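Local coordinates for coenzyme F420-dependent N(5),N(10)-methenyltetrahydromethanopterin reductase-related protein (Desulfurobacterium thermolithotrophum DSM 11699, PDB 6HUZ), which belongs to the [Fe]-hydrogenase paralogs (HmdII), binds the iron-guanylylpyridinol cofactor and uses tetrahydrofolate derivatives as substrates, at residues 156-161 against 190-195; 81-86 against 106-111. All coordinates share one frame; numbering follows the deposited sequence.

Contact 1 of 2, residues 156-161 against 190-195; sequences HKHYLI and EAYLLP
Tyr159 O accepts the backbone N-H of Tyr192 at 2.8 Å, in one of five main-chain hydrogen bonds that join the two strands of a beta-alpha-beta unit, strands 158-163 and 190-195, with helix 174-186 as the crossover. The pairing is parallel, and the strand axes differ by 22°. Odd residues from Lys157, just ahead of the strand, to Ile161 alternate with even residues of the second strand: Glu190 N bonds to Lys157 O, Tyr159 N to Glu190 O, Ile161 N to Tyr192 O at 2.9 Å, and Leu194 N to Ile161 O. Tyr192 spends both its N-H and its carbonyl on the neighbouring strand. Leu160 CA also makes a CA-H...O contact with Tyr192 O, at 3.4 Å.

On the face that carries His158, Leu160 and Tyr192, the tyrosine ring has Glu190 CG of its own strand over one side and turns CE2 and CD2 toward His158 and Leu160. Tyr192 CE2 comes within 3.6 Å of His158 CB, while Leu160 CD2 presses on Tyr192 CB at 3.5 Å. The imidazole itself turns away, its CG set between backbone N and carbonyl carbon (chi1 46°), and His158 NE2 is bonded to Ala148 O. Ala148 lines the methenyltetrahydrofolate pocket, so the histidine, its side chain about 6 Å from that ligand, probably helps position the pocket wall. Val199 and Val202 of helix 196-203 pack on Leu160 and Leu194, and Asp265 of the second subunit packs on Tyr192.

The face of Tyr159, Ile161, Ala191 and Leu193 packs on helix 174-186, with Ile177 and Leu180 against Ile161; Tyr159 also meets helix 32-41. Ile161 and Leu193 run alongside each other in the same direction, Leu193 CD2 3.8 Å from Ile161 CB. Ile161 CD1 reaches Ala191 CB at 4.0 Å.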
ATOM      1  N   HIS A 156       9.580  -4.786  24.688  1.00 35.20           N
ATOM      2  CA  HIS A 156       8.181  -5.063  24.997  1.00 31.90           C
ATOM      3  C   HIS A 156       7.709  -4.134  26.130  1.00 32.71           C
ATOM      4  O   HIS A 156       7.925  -4.422  27.312  1.00 36.02           O
ATOM      5  CB  HIS A 156       7.979  -6.542  25.349  1.00 33.26           C
ATOM      6  CG  HIS A 156       6.569  -6.830  25.743  1.00 35.57           C
ATOM      7  ND1 HIS A 156       6.275  -7.557  26.876  1.00 36.62           N
ATOM      8  CD2 HIS A 156       5.413  -6.420  25.166  1.00 33.98           C
ATOM      9  CE1 HIS A 156       4.955  -7.611  26.938  1.00 35.83           C
ATOM     10  NE2 HIS A 156       4.391  -6.915  25.940  1.00 34.48           N
ATOM     11  N   LYS A 157       7.078  -2.991  25.765  1.00 30.78           N
ATOM     12  CA  LYS A 157       6.609  -2.037  26.764  1.00 31.68           C
ATOM     13  C   LYS A 157       5.175  -1.706  26.523  1.00 28.38           C
ATOM     14  O   LYS A 157       4.736  -0.642  26.894  1.00 30.82           O
ATOM     15  CB  LYS A 157       7.449  -0.758  26.695  1.00 33.83           C
ATOM     16  CG  LYS A 157       8.944  -1.036  26.595  1.00 45.49           C
ATOM     17  CD  LYS A 157       9.810   0.086  27.152  1.00 44.59           C
ATOM     18  CE  LYS A 157      10.879   0.521  26.183  1.00 57.87           C
ATOM     19  NZ  LYS A 157      12.122   0.922  26.897  1.00 78.15           N
ATOM     20  N   HIS A 158       4.421  -2.599  25.892  1.00 26.33           N
ATOM     21  CA  HIS A 158       3.037  -2.233  25.566  1.00 24.80           C
ATOM     22  C   HIS A 158       2.318  -3.442  25.068  1.00 27.04           C
ATOM     23  O   HIS A 158       2.930  -4.479  24.831  1.00 29.09           O
ATOM     24  CB  HIS A 158       3.109  -1.241  24.319  1.00 27.24           C
ATOM     25  CG  HIS A 158       4.054  -1.789  23.281  1.00 29.52           C
ATOM     26  ND1 HIS A 158       5.403  -1.464  23.291  1.00 32.55           N
ATOM     27  CD2 HIS A 158       3.842  -2.724  22.328  1.00 30.55           C
ATOM     28  CE1 HIS A 158       5.955  -2.178  22.321  1.00 31.49           C
ATOM     29  NE2 HIS A 158       5.057  -2.958  21.720  1.00 31.13           N
ATOM     30  N   TYR A 159       1.023  -3.288  24.849  1.00 28.67           N
ATOM     31  CA  TYR A 159       0.180  -4.319  24.249  1.00 29.72           C
ATOM     32  C   TYR A 159      -0.802  -3.602  23.274  1.00 33.37           C
ATOM     33  O   TYR A 159      -1.240  -2.477  23.555  1.00 31.10           O
ATOM     34  CB  TYR A 159      -0.654  -5.067  25.276  1.00 32.72           C
ATOM     35  CG  TYR A 159       0.109  -6.087  26.089  1.00 32.65           C
ATOM     36  CD1 TYR A 159       0.561  -7.268  25.514  1.00 32.33           C
ATOM     37  CD2 TYR A 159       0.371  -5.877  27.441  1.00 34.46           C
ATOM     38  CE1 TYR A 159       1.252  -8.213  26.257  1.00 35.05           C
ATOM     39  CE2 TYR A 159       1.058  -6.821  28.198  1.00 36.21           C
ATOM     40  CZ  TYR A 159       1.501  -7.987  27.598  1.00 38.37           C
ATOM     41  OH  TYR A 159       2.199  -8.925  28.308  1.00 38.86           O
ATOM     42  N   LEU A 160      -1.150  -4.273  22.169  1.00 26.43           N
ATOM     43  CA  LEU A 160      -2.126  -3.786  21.220  1.00 27.96           C
ATOM     44  C   LEU A 160      -3.368  -4.584  21.567  1.00 31.22           C
ATOM     45  O   LEU A 160      -3.318  -5.822  21.561  1.00 27.05           O
ATOM     46  CB  LEU A 160      -1.691  -4.038  19.772  1.00 27.03           C
ATOM     47  CG  LEU A 160      -0.351  -3.447  19.370  1.00 32.80           C
ATOM     48  CD1 LEU A 160      -0.169  -3.536  17.836  1.00 32.77           C
ATOM     49  CD2 LEU A 160      -0.225  -2.020  19.814  1.00 36.10           C
ATOM     50  N   ILE A 161      -4.464  -3.873  21.895  1.00 28.49           N
ATOM     51  CA  ILE A 161      -5.754  -4.430  22.320  1.00 28.46           C
ATOM     52  C   ILE A 161      -6.841  -4.087  21.332  1.00 34.29           C
ATOM     53  O   ILE A 161      -7.161  -2.908  21.093  1.00 35.00           O
ATOM     54  CB  ILE A 161      -6.107  -3.955  23.774  1.00 29.71           C
ATOM     55  CG1 ILE A 161      -5.043  -4.431  24.773  1.00 28.14           C
ATOM     56  CG2 ILE A 161      -7.501  -4.445  24.225  1.00 31.21           C
ATOM     57  CD1 ILE A 161      -5.039  -3.605  26.065  1.00 33.89           C
ATOM     58  N   GLU A 190       2.152   0.109  28.179  1.00 35.38           N
ATOM     59  CA  GLU A 190       1.205   1.064  27.645  1.00 32.16           C
ATOM     60  C   GLU A 190       0.097   0.260  26.954  1.00 35.27           C
ATOM     61  O   GLU A 190       0.413  -0.649  26.206  1.00 35.26           O
ATOM     62  CB  GLU A 190       1.938   1.935  26.596  1.00 33.56           C
ATOM     63  CG  GLU A 190       1.125   3.096  26.043  1.00 50.81           C
ATOM     64  CD  GLU A 190       0.914   4.218  27.032  1.00 66.92           C
ATOM     65  OE1 GLU A 190      -0.208   4.771  27.083  1.00 79.74           O
ATOM     66  OE2 GLU A 190       1.879   4.543  27.761  1.00 59.03           O
ATOM     67  N   ALA A 191      -1.185   0.577  27.182  1.00 33.80           N
ATOM     68  CA  ALA A 191      -2.291  -0.128  26.483  1.00 33.22           C
ATOM     69  C   ALA A 191      -2.662   0.654  25.181  1.00 37.21           C
ATOM     70  O   ALA A 191      -3.184   1.768  25.259  1.00 35.06           O
ATOM     71  CB  ALA A 191      -3.512  -0.198  27.378  1.00 35.14           C
ATOM     72  N   TYR A 192      -2.416   0.079  23.999  1.00 33.36           N
ATOM     73  CA  TYR A 192      -2.770   0.762  22.748  1.00 32.51           C
ATOM     74  C   TYR A 192      -4.058   0.136  22.220  1.00 33.86           C
ATOM     75  O   TYR A 192      -4.028  -0.984  21.723  1.00 33.31           O
ATOM     76  CB  TYR A 192      -1.643   0.618  21.711  1.00 33.51           C
ATOM     77  CG  TYR A 192      -0.415   1.444  22.022  1.00 33.72           C
ATOM     78  CD1 TYR A 192      -0.496   2.830  22.159  1.00 37.86           C
ATOM     79  CD2 TYR A 192       0.832   0.851  22.145  1.00 33.04           C
ATOM     80  CE1 TYR A 192       0.638   3.596  22.413  1.00 40.94           C
ATOM     81  CE2 TYR A 192       1.966   1.604  22.422  1.00 34.21           C
ATOM     82  CZ  TYR A 192       1.869   2.974  22.548  1.00 42.83           C
ATOM     83  OH  TYR A 192       2.995   3.705  22.835  1.00 54.28           O
ATOM     84  N   LEU A 193      -5.189   0.851  22.316  1.00 27.53           N
ATOM     85  CA  LEU A 193      -6.479   0.324  21.839  1.00 29.84           C
ATOM     86  C   LEU A 193      -6.660   0.609  20.341  1.00 29.36           C
ATOM     87  O   LEU A 193      -6.826   1.763  19.946  1.00 32.33           O
ATOM     88  CB  LEU A 193      -7.635   0.972  22.622  1.00 31.62           C
ATOM     89  CG  LEU A 193      -7.522   0.911  24.157  1.00 39.25           C
ATOM     90  CD1 LEU A 193      -8.748   1.512  24.812  1.00 40.90           C
ATOM     91  CD2 LEU A 193      -7.321  -0.469  24.622  1.00 36.40           C
ATOM     92  N   LEU A 194      -6.660  -0.422  19.510  1.00 26.14           N
ATOM     93  CA  LEU A 194      -6.832  -0.227  18.068  1.00 26.70           C
ATOM     94  C   LEU A 194      -8.051  -0.934  17.502  1.00 29.96           C
ATOM     95  O   LEU A 194      -8.487  -1.938  18.046  1.00 32.66           O
ATOM     96  CB  LEU A 194      -5.614  -0.817  17.309  1.00 26.36           C
ATOM     97  CG  LEU A 194      -4.226  -0.384  17.746  1.00 31.39           C
ATOM     98  CD1 LEU A 194      -3.200  -0.968  16.806  1.00 33.09           C
ATOM     99  CD2 LEU A 194      -4.077   1.096  17.757  1.00 35.74           C
ATOM    100  N   PRO A 195      -8.583  -0.451  16.360  1.00 28.83           N
ATOM    101  CA  PRO A 195      -9.679  -1.182  15.721  1.00 28.20           C
ATOM    102  C   PRO A 195      -9.131  -2.607  15.503  1.00 31.82           C
ATOM    103  O   PRO A 195      -7.959  -2.807  15.129  1.00 30.33           O
ATOM    104  CB  PRO A 195      -9.884  -0.444  14.389  1.00 27.47           C
ATOM    105  CG  PRO A 195      -9.288   0.890  14.583  1.00 30.13           C
ATOM    106  CD  PRO A 195      -8.165   0.720  15.567  1.00 25.91           C
TER

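Contact 2 of 2, residues 81-86 against 106-111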
ATOM      1  N   GLU A  81     -11.238 -21.543  35.450  1.00 52.07           N
ATOM      2  CA  GLU A  81     -11.503 -20.290  36.203  1.00 52.53           C
ATOM      3  C   GLU A  81     -10.968 -19.048  35.447  1.00 56.48           C
ATOM      4  O   GLU A  81     -10.926 -17.954  36.002  1.00 56.34           O
ATOM      5  CB  GLU A  81     -10.905 -20.311  37.619  1.00 55.78           C
ATOM      6  CG  GLU A  81     -10.917 -21.655  38.312  1.00 65.63           C
ATOM      7  CD  GLU A  81     -10.032 -21.648  39.539  1.00109.37           C
ATOM      8  OE1 GLU A  81     -10.573 -21.490  40.656  1.00126.21           O
ATOM      9  OE2 GLU A  81      -8.797 -21.791  39.382  1.00107.25           O
ATOM     10  N   ALA A  82     -10.561 -19.224  34.195  1.00 48.29           N
ATOM     11  CA  ALA A  82      -9.985 -18.165  33.400  1.00 47.32           C
ATOM     12  C   ALA A  82     -10.939 -17.019  32.991  1.00 52.72           C
ATOM     13  O   ALA A  82     -11.921 -17.253  32.286  1.00 53.76           O
ATOM     14  CB  ALA A  82      -9.339 -18.775  32.165  1.00 45.64           C
ATOM     15  N   GLU A  83     -10.635 -15.781  33.430  1.00 47.58           N
ATOM     16  CA  GLU A  83     -11.420 -14.591  33.058  1.00 47.26           C
ATOM     17  C   GLU A  83     -10.841 -14.058  31.748  1.00 44.85           C
ATOM     18  O   GLU A  83     -11.537 -13.404  30.967  1.00 43.64           O
ATOM     19  CB  GLU A  83     -11.271 -13.476  34.086  1.00 49.10           C
ATOM     20  CG  GLU A  83     -11.983 -13.699  35.392  1.00 57.62           C
ATOM     21  CD  GLU A  83     -11.565 -12.592  36.325  1.00 60.14           C
ATOM     22  OE1 GLU A  83     -10.850 -12.881  37.310  1.00 55.84           O
ATOM     23  OE2 GLU A  83     -11.923 -11.425  36.047  1.00 49.61           O
ATOM     24  N   VAL A  84      -9.541 -14.292  31.539  1.00 40.95           N
ATOM     25  CA  VAL A  84      -8.821 -13.879  30.333  1.00 39.34           C
ATOM     26  C   VAL A  84      -8.030 -15.123  29.866  1.00 40.29           C
ATOM     27  O   VAL A  84      -7.303 -15.720  30.656  1.00 40.55           O
ATOM     28  CB  VAL A  84      -7.850 -12.700  30.569  1.00 40.85           C
ATOM     29  CG1 VAL A  84      -7.002 -12.449  29.315  1.00 42.04           C
ATOM     30  CG2 VAL A  84      -8.596 -11.433  30.971  1.00 39.34           C
ATOM     31  N   ALA A  85      -8.174 -15.492  28.599  1.00 37.55           N
ATOM     32  CA  ALA A  85      -7.461 -16.618  28.007  1.00 42.04           C
ATOM     33  C   ALA A  85      -6.635 -16.008  26.876  1.00 42.56           C
ATOM     34  O   ALA A  85      -7.205 -15.451  25.938  1.00 41.11           O
ATOM     35  CB  ALA A  85      -8.443 -17.658  27.472  1.00 44.31           C
ATOM     36  N   ILE A  86      -5.298 -16.049  26.990  1.00 37.55           N
ATOM     37  CA  ILE A  86      -4.408 -15.478  25.994  1.00 36.39           C
ATOM     38  C   ILE A  86      -3.787 -16.587  25.157  1.00 36.87           C
ATOM     39  O   ILE A  86      -3.126 -17.466  25.708  1.00 36.30           O
ATOM     40  CB  ILE A  86      -3.325 -14.570  26.607  1.00 38.74           C
ATOM     41  CG1 ILE A  86      -3.987 -13.380  27.341  1.00 37.21           C
ATOM     42  CG2 ILE A  86      -2.415 -14.045  25.453  1.00 35.07           C
ATOM     43  CD1 ILE A  86      -3.108 -12.666  28.309  1.00 36.33           C
ATOM     44  N   TYR A 106     -15.731 -24.184  28.724  1.00 47.88           N
ATOM     45  CA  TYR A 106     -15.256 -24.157  30.110  1.00 49.77           C
ATOM     46  C   TYR A 106     -14.900 -22.790  30.676  1.00 52.93           C
ATOM     47  O   TYR A 106     -14.786 -22.678  31.884  1.00 51.98           O
ATOM     48  CB  TYR A 106     -14.030 -25.053  30.207  1.00 50.61           C
ATOM     49  CG  TYR A 106     -14.302 -26.474  29.765  1.00 53.41           C
ATOM     50  CD1 TYR A 106     -14.783 -27.419  30.663  1.00 59.43           C
ATOM     51  CD2 TYR A 106     -14.066 -26.878  28.454  1.00 54.16           C
ATOM     52  CE1 TYR A 106     -15.020 -28.733  30.273  1.00 60.42           C
ATOM     53  CE2 TYR A 106     -14.294 -28.194  28.053  1.00 57.00           C
ATOM     54  CZ  TYR A 106     -14.773 -29.120  28.971  1.00 63.55           C
ATOM     55  OH  TYR A 106     -15.013 -30.432  28.630  1.00 57.59           O
ATOM     56  N   LEU A 107     -14.702 -21.761  29.831  1.00 47.71           N
ATOM     57  CA  LEU A 107     -14.335 -20.433  30.320  1.00 43.60           C
ATOM     58  C   LEU A 107     -15.444 -19.879  31.203  1.00 49.47           C
ATOM     59  O   LEU A 107     -16.605 -20.220  31.003  1.00 48.44           O
ATOM     60  CB  LEU A 107     -14.002 -19.488  29.140  1.00 40.25           C
ATOM     61  CG  LEU A 107     -12.775 -19.901  28.321  1.00 43.58           C
ATOM     62  CD1 LEU A 107     -12.719 -19.162  26.950  1.00 39.47           C
ATOM     63  CD2 LEU A 107     -11.489 -19.711  29.106  1.00 44.40           C
ATOM     64  N   VAL A 108     -15.094 -19.049  32.197  1.00 48.16           N
ATOM     65  CA  VAL A 108     -16.093 -18.486  33.107  1.00 48.83           C
ATOM     66  C   VAL A 108     -17.013 -17.551  32.374  1.00 47.84           C
ATOM     67  O   VAL A 108     -16.645 -17.027  31.316  1.00 46.41           O
ATOM     68  CB  VAL A 108     -15.482 -17.776  34.348  1.00 54.30           C
ATOM     69  CG1 VAL A 108     -14.483 -18.675  35.067  1.00 56.00           C
ATOM     70  CG2 VAL A 108     -14.855 -16.430  33.993  1.00 52.86           C
ATOM     71  N   GLU A 109     -18.208 -17.319  32.918  1.00 43.37           N
ATOM     72  CA  GLU A 109     -19.131 -16.403  32.254  1.00 44.50           C
ATOM     73  C   GLU A 109     -18.441 -15.036  32.036  1.00 47.15           C
ATOM     74  O   GLU A 109     -17.712 -14.571  32.910  1.00 46.90           O
ATOM     75  CB  GLU A 109     -20.432 -16.266  33.056  1.00 47.16           C
ATOM     76  CG  GLU A 109     -21.546 -15.551  32.301  1.00 52.62           C
ATOM     77  CD  GLU A 109     -22.343 -16.413  31.337  1.00 72.80           C
ATOM     78  OE1 GLU A 109     -22.097 -17.640  31.287  1.00 70.24           O
ATOM     79  OE2 GLU A 109     -23.217 -15.857  30.630  1.00 64.03           O
ATOM     80  N   ASN A 110     -18.655 -14.424  30.847  1.00 44.55           N
ATOM     81  CA  ASN A 110     -18.095 -13.135  30.416  1.00 43.43           C
ATOM     82  C   ASN A 110     -16.572 -13.161  30.230  1.00 43.23           C
ATOM     83  O   ASN A 110     -15.951 -12.108  30.220  1.00 41.27           O
ATOM     84  CB  ASN A 110     -18.521 -12.006  31.349  1.00 43.81           C
ATOM     85  CG  ASN A 110     -20.020 -11.920  31.524  1.00 57.01           C
ATOM     86  OD1 ASN A 110     -20.791 -11.879  30.557  1.00 47.17           O
ATOM     87  ND2 ASN A 110     -20.474 -11.892  32.765  1.00 57.32           N
ATOM     88  N   ALA A 111     -15.963 -14.347  30.067  1.00 40.51           N
ATOM     89  CA  ALA A 111     -14.518 -14.427  29.840  1.00 42.25           C
ATOM     90  C   ALA A 111     -14.191 -13.802  28.469  1.00 41.41           C
ATOM     91  O   ALA A 111     -15.079 -13.715  27.617  1.00 41.95           O
ATOM     92  CB  ALA A 111     -14.068 -15.876  29.826  1.00 43.89           C
TER
HETATM   93  O   HOH W   1     -13.293 -11.167  31.491  1.00 37.38           O
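Val108 and Ala111, the first and last residues of a type II beta turn, both pack against residues 81-83, just before strand 84-87 in the parallel sheet of the Rossmann-like N-terminal domain. The turn lies between helix 95-103 and strand 112-115, and is closed by Ala111 N bonding to Val108 O at 3.0 Å.

Leu107 makes the apolar side-chain contacts: it sends CD2 to both Ala82 CB, at 3.9 Å, and Ala85 CB, at 4.0 Å, so one methyl touches both alanines. Methyls of Val108 and Ala111 pack on the backbone of residues 81-83. Val108 lays its two methyls along it: CG1 meets Glu81 C at 3.6 Å, and CG2, set between its own backbone N and carbonyl carbon, lies 3.5 Å from Ala82 O. Ala111 CB approaches the same oxygen, which is buried under these methyls without a polar partner.

Between the segments the conventional hydrogen bonding runs through a water, which donates to Glu83 O and to Asn110 O, bridging the residue before the strand and the turn. The carboxylate of Glu83 has its partners outside the two segments: OE2 forms a salt bridge with Lys179 and OE1 accepts Arg2 N. Arg137 NH1 bonds to Leu107 O, and Asp139 accepts Asn110 N, anchoring the turn and the residue before it. The direct polar approach is a CA-H...O contact, from Ala111 CA to Glu83 O at 3.3 Å.

How the contacts relate
From the N terminus, the chain first passes through contact 2, where residues 106-111 return to residues 81-86 after helix 95-103 and close a loop just before strand 112-115 takes its place beside strand 84-87. That loop is finished before contact 1 begins: after strand 141-144 the chain enters strand 158-163, crosses through helix 174-186 and closes its second loop at strand 190-195. The two loops thus follow in series. Contact 2 belongs to the six-stranded parallel sheet, contact 1 to the strand pair 158-163/190-195, which joins on beside strand 141-144 through Leu160. Their centres are about 21 Å apart, but Lys179 of the crossover helix reaches Glu83 of contact 2.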